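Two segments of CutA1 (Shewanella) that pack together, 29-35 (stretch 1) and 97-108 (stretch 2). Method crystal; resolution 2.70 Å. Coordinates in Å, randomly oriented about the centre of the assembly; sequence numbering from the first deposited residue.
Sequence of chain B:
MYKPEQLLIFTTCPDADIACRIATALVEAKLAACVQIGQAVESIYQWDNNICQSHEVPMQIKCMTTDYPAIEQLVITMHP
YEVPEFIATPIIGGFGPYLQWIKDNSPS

Stretch 1 (29-35) AKLAACV
Stretch 2 97-108: PYLQWIKDNSPS

A short connection between a helix and a strand can pack against a distant helix without a single hydrogen bond passing between them, and this contact in CutA1 is a compact example. Stretch 1 leaves a preceding helix through a Schellman motif: Lys30 takes positive phi (53/40), Leu31 returns to -90/-31, Ala32 is extended at -125/134, Ala33 turns back to -67/-39, and Cys34 and Val35 (-151/143 and -135/135) lie in a strand. Stretch 2 opens with the last turns of a helix that begins earlier in the chain. Its regular turns are held by bonds such as Trp101 N to Pro97 O (3.1 Å), Ile102 N to Tyr98 O (3.2 Å) and Asp104 N to Gln100 O (2.7 Å); near the end they slacken, and Asn105 N to Trp101 O (3.0 Å) is weak. Ser106 (-94/107) and Pro107 (-57/148) then run on in extended form.

The two chains pass in opposite senses. Lys30 lies beside Ser106, CA to CA 5.7 Å, and Ala33 beside Ile102, CA to CA 5.3 Å, so three residue steps along the turn match four along the helix and its exit.

The close approach at Ala33 goes with its small side chain, which points toward the helix. Ala33 CB lies 3.9 Å from Ile102 CA and 4.2 Å from Ile102 CG1 (Ile102 chi1 m, chi2 t), and 4.2 Å from Asn105 CB. Ala33 CB also sits over one face of the Trp101 ring, 4.1 Å from the centroid of the six-membered ring and 15° off its normal, a CH-pi contact. Trp101 starts sideways, but chi1 t and chi2 67° bring its ring nearer, with CZ3 3.9 Å from Ala33 CB and CH2 3.6 Å from Ala33 O. Cys34, chi1 t, meets the ring obliquely, its CB 4.0 Å from Trp101 CH2. Cys34 CB is also 4.1 Å from Tyr98 OH, at the end of a side chain with chi1 t and chi2 -107°.

Around Lys30 the packing relies on the aliphatic part of a charged side chain. CA-to-CB points toward the helix end, placing Lys30 CB 3.5 Å from Asn105 O and Lys30 CG 4.1 Å from Asn105 OD1; Asn105 has chi1 t and chi2 -78°. Farther along, with chi1 m and chi2 and chi3 both t, Lys30 CD reaches 3.7 Å from Pro107 CG, while the end of the side chain leads away and NZ is hydrogen-bonded elsewhere in the structure. Altogether 359 Å² is buried, largely through van der Waals packing.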

# COMPACT_ATOMS: atom_id res chain seq x y z
N ALA B 29 -5.34 -5.06 -22.28
CA ALA B 29 -4.07 -5.13 -23.00
C ALA B 29 -3.21 -6.24 -22.43
O ALA B 29 -2.10 -6.48 -22.91
CB ALA B 29 -3.32 -3.79 -22.92
N LYS B 30 -3.71 -6.86 -21.36
CA LYS B 30 -2.95 -7.85 -20.61
C LYS B 30 -1.59 -7.32 -20.16
O LYS B 30 -0.59 -8.04 -20.18
CB LYS B 30 -2.77 -9.13 -21.43
CG LYS B 30 -4.07 -9.85 -21.81
CD LYS B 30 -3.75 -11.08 -22.68
CE LYS B 30 -4.91 -11.45 -23.61
NZ LYS B 30 -5.82 -12.46 -23.00
N LEU B 31 -1.54 -6.06 -19.74
CA LEU B 31 -0.32 -5.51 -19.16
C LEU B 31 -0.27 -5.71 -17.65
O LEU B 31 0.78 -5.96 -17.07
CB LEU B 31 -0.17 -4.05 -19.56
CG LEU B 31 0.18 -3.97 -21.04
CD1 LEU B 31 -0.06 -2.59 -21.63
CD2 LEU B 31 1.63 -4.43 -21.30
N ALA B 32 -1.44 -5.72 -17.04
CA ALA B 32 -1.55 -5.98 -15.63
C ALA B 32 -2.53 -7.12 -15.50
O ALA B 32 -3.60 -7.09 -16.12
CB ALA B 32 -2.08 -4.74 -14.90
N ALA B 33 -2.17 -8.11 -14.68
CA ALA B 33 -3.05 -9.24 -14.42
C ALA B 33 -4.25 -8.75 -13.67
O ALA B 33 -5.38 -9.16 -13.95
CB ALA B 33 -2.33 -10.33 -13.63
N CYS B 34 -4.01 -7.82 -12.74
CA CYS B 34 -5.04 -7.32 -11.85
C CYS B 34 -4.81 -5.88 -11.40
O CYS B 34 -3.68 -5.48 -11.09
CB CYS B 34 -5.19 -8.20 -10.62
SG CYS B 34 -6.32 -7.49 -9.40
N VAL B 35 -5.93 -5.16 -11.29
CA VAL B 35 -5.91 -3.77 -10.87
C VAL B 35 -7.00 -3.50 -9.84
O VAL B 35 -8.16 -3.85 -10.02
CB VAL B 35 -6.07 -2.80 -12.07
CG1 VAL B 35 -6.23 -1.37 -11.58
CG2 VAL B 35 -4.89 -2.91 -13.01
N PRO B 97 1.48 -19.61 -6.66
CA PRO B 97 0.53 -19.75 -7.78
C PRO B 97 -0.13 -18.44 -8.20
O PRO B 97 -0.60 -18.32 -9.34
CB PRO B 97 -0.53 -20.73 -7.24
CG PRO B 97 0.16 -21.49 -6.19
CD PRO B 97 1.13 -20.52 -5.55
N TYR B 98 -0.22 -17.47 -7.30
CA TYR B 98 -0.62 -16.13 -7.66
C TYR B 98 0.42 -15.41 -8.47
O TYR B 98 0.11 -14.73 -9.38
CB TYR B 98 -1.00 -15.31 -6.45
CG TYR B 98 -1.57 -13.96 -6.80
CD1 TYR B 98 -0.86 -12.83 -6.62
CD2 TYR B 98 -2.81 -13.83 -7.31
CE1 TYR B 98 -1.37 -11.64 -6.95
CE2 TYR B 98 -3.32 -12.66 -7.61
CZ TYR B 98 -2.60 -11.56 -7.44
OH TYR B 98 -3.13 -10.36 -7.75
N LEU B 99 1.67 -15.59 -8.15
CA LEU B 99 2.68 -14.89 -8.84
C LEU B 99 2.89 -15.45 -10.21
O LEU B 99 3.10 -14.73 -11.15
CB LEU B 99 3.96 -14.90 -8.02
CG LEU B 99 3.95 -14.43 -6.57
CD1 LEU B 99 5.29 -14.53 -5.99
CD2 LEU B 99 3.45 -13.05 -6.41
N GLN B 100 2.84 -16.75 -10.30
CA GLN B 100 2.65 -17.45 -11.54
C GLN B 100 1.56 -16.88 -12.40
O GLN B 100 1.80 -16.60 -13.53
CB GLN B 100 2.35 -18.90 -11.22
CG GLN B 100 2.76 -19.90 -12.26
CD GLN B 100 4.14 -19.73 -12.76
OE1 GLN B 100 4.34 -19.28 -13.86
NE2 GLN B 100 5.10 -20.11 -11.98
N TRP B 101 0.37 -16.74 -11.87
CA TRP B 101 -0.76 -16.26 -12.64
C TRP B 101 -0.48 -14.91 -13.27
O TRP B 101 -0.82 -14.69 -14.44
CB TRP B 101 -1.99 -16.14 -11.75
CG TRP B 101 -3.17 -15.49 -12.41
CD1 TRP B 101 -3.90 -15.97 -13.45
CD2 TRP B 101 -3.82 -14.27 -12.00
NE1 TRP B 101 -4.96 -15.13 -13.73
CE2 TRP B 101 -4.92 -14.08 -12.85
CE3 TRP B 101 -3.57 -13.34 -10.98
CZ2 TRP B 101 -5.79 -12.99 -12.72
CZ3 TRP B 101 -4.41 -12.24 -10.88
CH2 TRP B 101 -5.50 -12.07 -11.75
N ILE B 102 0.10 -14.01 -12.47
CA ILE B 102 0.65 -12.76 -12.96
C ILE B 102 1.64 -12.98 -14.07
O ILE B 102 1.59 -12.31 -15.08
CB ILE B 102 1.36 -11.98 -11.83
CG1 ILE B 102 0.36 -11.63 -10.72
CG2 ILE B 102 2.02 -10.72 -12.40
CD1 ILE B 102 0.98 -10.92 -9.50
N LYS B 103 2.57 -13.90 -13.85
CA LYS B 103 3.58 -14.27 -14.85
C LYS B 103 2.97 -14.81 -16.15
O LYS B 103 3.42 -14.47 -17.25
CB LYS B 103 4.60 -15.25 -14.22
CG LYS B 103 5.57 -15.90 -15.18
CD LYS B 103 6.90 -15.20 -15.22
CE LYS B 103 7.97 -16.08 -15.85
NZ LYS B 103 8.85 -16.69 -14.81
N ASP B 104 1.89 -15.57 -16.03
CA ASP B 104 1.29 -16.26 -17.17
C ASP B 104 0.32 -15.40 -17.95
O ASP B 104 -0.09 -15.78 -19.04
CB ASP B 104 0.55 -17.51 -16.71
CG ASP B 104 1.48 -18.62 -16.36
OD1 ASP B 104 2.62 -18.64 -16.89
OD2 ASP B 104 1.08 -19.45 -15.52
N ASN B 105 -0.14 -14.31 -17.36
CA ASN B 105 -1.16 -13.47 -17.98
C ASN B 105 -0.56 -12.39 -18.87
O ASN B 105 -1.27 -11.74 -19.64
CB ASN B 105 -2.05 -12.86 -16.92
CG ASN B 105 -3.42 -12.52 -17.45
OD1 ASN B 105 -3.61 -11.51 -18.13
ND2 ASN B 105 -4.40 -13.38 -17.16
N SER B 106 0.75 -12.24 -18.79
CA SER B 106 1.46 -11.37 -19.70
C SER B 106 2.01 -12.18 -20.88
O SER B 106 2.96 -12.95 -20.73
CB SER B 106 2.58 -10.66 -18.95
OG SER B 106 3.82 -10.75 -19.64
N PRO B 107 1.40 -12.01 -22.08
CA PRO B 107 1.79 -12.80 -23.26
C PRO B 107 3.27 -12.63 -23.59
O PRO B 107 3.84 -11.57 -23.32
CB PRO B 107 0.93 -12.20 -24.39
CG PRO B 107 -0.20 -11.52 -23.69
CD PRO B 107 0.37 -11.01 -22.39
N SER B 108 3.88 -13.68 -24.13
CA SER B 108 5.34 -13.80 -24.11
C SER B 108 5.96 -13.52 -25.48
O SER B 108 5.99 -14.40 -26.34
CB SER B 108 5.77 -15.17 -23.59
OG SER B 108 6.65 -15.03 -22.50
OXT SER B 108 6.45 -12.42 -25.74